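Local coordinates for UPF0098 protein CT_736 (Chlamydia trachomatis, PDB 3N08), which is of unknown function but, as a homologue of phosphatidylethanolamine-binding proteins and Raf kinase inhibitor protein, may bind phospholipid head groups or related phosphorylated ligands, at residues L32-V37 with Y69-V74. Residues are numbered along the deposited sequence; the frame is centred on the assembly and turned at random. Where two conformers were deposited one is given.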
loop_
_atom_site.group_PDB
_atom_site.type_symbol
_atom_site.label_atom_id
_atom_site.label_comp_id
_atom_site.label_asym_id
_atom_site.label_seq_id
_atom_site.Cartn_x
_atom_site.Cartn_y
_atom_site.Cartn_z
ATOM N N LEU B 32 -11.929 1.139 7.504
ATOM C CA LEU B 32 -10.582 0.800 7.070
ATOM C C LEU B 32 -10.570 -0.575 6.468
ATOM O O LEU B 32 -11.324 -1.450 6.893
ATOM C CB LEU B 32 -9.642 0.794 8.266
ATOM C CG LEU B 32 -9.477 2.141 8.977
ATOM C CD1 LEU B 32 -8.747 1.940 10.305
ATOM C CD2 LEU B 32 -8.684 3.100 8.092
ATOM N N SER B 33 -9.706 -0.775 5.481
ATOM C CA SER B 33 -9.538 -2.061 4.798
ATOM C C SER B 33 -8.096 -2.495 4.826
ATOM O O SER B 33 -7.181 -1.708 4.536
ATOM C CB SER B 33 -9.951 -1.966 3.335
ATOM O OG SER B 33 -11.341 -1.708 3.223
ATOM N N PHE B 34 -7.885 -3.750 5.170
ATOM C CA PHE B 34 -6.581 -4.374 5.162
ATOM C C PHE B 34 -6.561 -5.337 3.984
ATOM O O PHE B 34 -7.518 -6.103 3.786
ATOM C CB PHE B 34 -6.360 -5.168 6.451
ATOM C CG PHE B 34 -6.435 -4.340 7.704
ATOM C CD1 PHE B 34 -7.662 -3.999 8.259
ATOM C CD2 PHE B 34 -5.287 -3.894 8.335
ATOM C CE1 PHE B 34 -7.730 -3.231 9.426
ATOM C CE2 PHE B 34 -5.351 -3.158 9.502
ATOM C CZ PHE B 34 -6.569 -2.815 10.041
ATOM N N SER B 35 -5.525 -5.311 3.171
ATOM C CA SER B 35 -5.451 -6.305 2.121
ATOM C C SER B 35 -4.010 -6.658 1.840
ATOM O O SER B 35 -3.078 -5.988 2.284
ATOM C CB SER B 35 -6.159 -5.822 0.861
ATOM O OG SER B 35 -5.485 -4.705 0.315
ATOM N N ASP B 36 -3.841 -7.752 1.126
ATOM C CA ASP B 36 -2.527 -8.288 0.796
ATOM C C ASP B 36 -1.718 -8.574 2.068
ATOM O O ASP B 36 -0.513 -8.377 2.125
ATOM C CB ASP B 36 -1.744 -7.364 -0.161
ATOM C CG ASP B 36 -2.470 -7.106 -1.458
ATOM O OD1 ASP B 36 -3.215 -7.997 -1.905
ATOM O OD2 ASP B 36 -2.262 -6.028 -2.054
ATOM N N VAL B 37 -2.396 -9.046 3.102
ATOM C CA VAL B 37 -1.724 -9.404 4.340
ATOM C C VAL B 37 -0.921 -10.694 4.108
ATOM O O VAL B 37 -1.454 -11.649 3.552
ATOM C CB VAL B 37 -2.753 -9.612 5.504
ATOM C CG1 VAL B 37 -2.059 -10.052 6.772
ATOM C CG2 VAL B 37 -3.574 -8.349 5.741
ATOM N N TYR B 69 -5.072 -4.252 18.707
ATOM C CA TYR B 69 -4.147 -5.319 18.409
ATOM C C TYR B 69 -4.841 -6.671 18.511
ATOM O O TYR B 69 -5.959 -6.778 19.014
ATOM C CB TYR B 69 -2.881 -5.241 19.289
ATOM C CG TYR B 69 -3.054 -5.667 20.727
ATOM C CD1 TYR B 69 -3.452 -4.763 21.702
ATOM C CD2 TYR B 69 -2.777 -6.974 21.105
ATOM C CE1 TYR B 69 -3.588 -5.161 23.025
ATOM C CE2 TYR B 69 -2.912 -7.371 22.406
ATOM C CZ TYR B 69 -3.305 -6.466 23.354
ATOM O OH TYR B 69 -3.424 -6.903 24.651
ATOM N N ASN B 70 -4.157 -7.705 18.024
ATOM C CA ASN B 70 -4.720 -9.038 17.933
ATOM C C ASN B 70 -5.948 -9.099 17.038
ATOM O O ASN B 70 -6.820 -9.934 17.234
ATOM C CB ASN B 70 -4.966 -9.645 19.315
ATOM C CG ASN B 70 -3.712 -10.260 19.912
ATOM O OD1 ASN B 70 -2.641 -10.307 19.282
ATOM N ND2 ASN B 70 -3.839 -10.742 21.135
ATOM N N LEU B 71 -5.987 -8.229 16.043
ATOM C CA LEU B 71 -6.967 -8.378 14.982
ATOM C C LEU B 71 -6.689 -9.631 14.180
ATOM O O LEU B 71 -5.530 -10.002 13.980
ATOM C CB LEU B 71 -6.867 -7.209 14.033
ATOM C CG LEU B 71 -7.570 -5.945 14.442
ATOM C CD1 LEU B 71 -6.971 -4.786 13.660
ATOM C CD2 LEU B 71 -9.090 -6.050 14.214
ATOM N N SER B 72 -7.751 -10.274 13.701
ATOM C CA SER B 72 -7.582 -11.378 12.760
ATOM C C SER B 72 -6.856 -10.921 11.496
ATOM O O SER B 72 -7.165 -9.885 10.949
ATOM C CB SER B 72 -8.933 -11.940 12.357
ATOM O OG SER B 72 -8.756 -12.863 11.313
ATOM N N PRO B 73 -5.916 -11.733 11.009
ATOM C CA PRO B 73 -5.212 -11.343 9.788
ATOM C C PRO B 73 -6.095 -11.441 8.561
ATOM O O PRO B 73 -5.664 -10.932 7.509
ATOM C CB PRO B 73 -4.052 -12.335 9.720
ATOM C CG PRO B 73 -4.484 -13.488 10.564
ATOM C CD PRO B 73 -5.323 -12.913 11.645
ATOM N N VAL B 74 -7.280 -12.047 8.668
ATOM C CA VAL B 74 -8.243 -12.031 7.564
ATOM C C VAL B 74 -9.412 -11.086 7.811
ATOM O O VAL B 74 -10.440 -11.184 7.152
ATOM C CB VAL B 74 -8.737 -13.473 7.217
ATOM C CG1 VAL B 74 -7.546 -14.358 6.848
ATOM C CG2 VAL B 74 -9.530 -14.108 8.355
#
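Val37 and Pro73 bring the two backbones closest, their CA atoms 6.8 Å apart, and no hydrogen bond crosses between 32-37 and 69-74. Strand 32-35 ends in a turn at Asp36, which has positive phi, and the chain then presents Val37. On the other side, strand 63-71 carries a G1 beta bulge at Asn70 and Leu71, both set against Leu44, before leaving its sheet through Ser72 and Pro73. There Ser72 OG accepts a hydrogen bond from the backbone N of Val74, 3.1 Å away, an ST turn just beyond the end of the strand.

Pro73 O sits over one face of the Val37 isopropyl group, 3.8 Å from each of Val37 CB, CG1 and CG2. With CG1 anti to the backbone N (chi1 177°), that methyl also reaches the proline ring, 4.2 Å from Pro73 CB.

The contact joins the small antiparallel sheet, at 32-35, to the end of strand 63-71 in the large sheet, the two-sheet sandwich expected of the PEBP family. Deeper in, the side chains of Phe34 and Leu71 cross at about a right angle. The Phe34 ring reaches Leu71 with its far carbon, CZ lying 4.1 Å from Leu71 CD1, and the methyl approaches the ring obliquely. Leu44 of the central strand 43-50 touches Phe34, Val37 and Leu71 alike, while Leu6 and Leu78 from the strands flanking 32-35 also pack against Phe34.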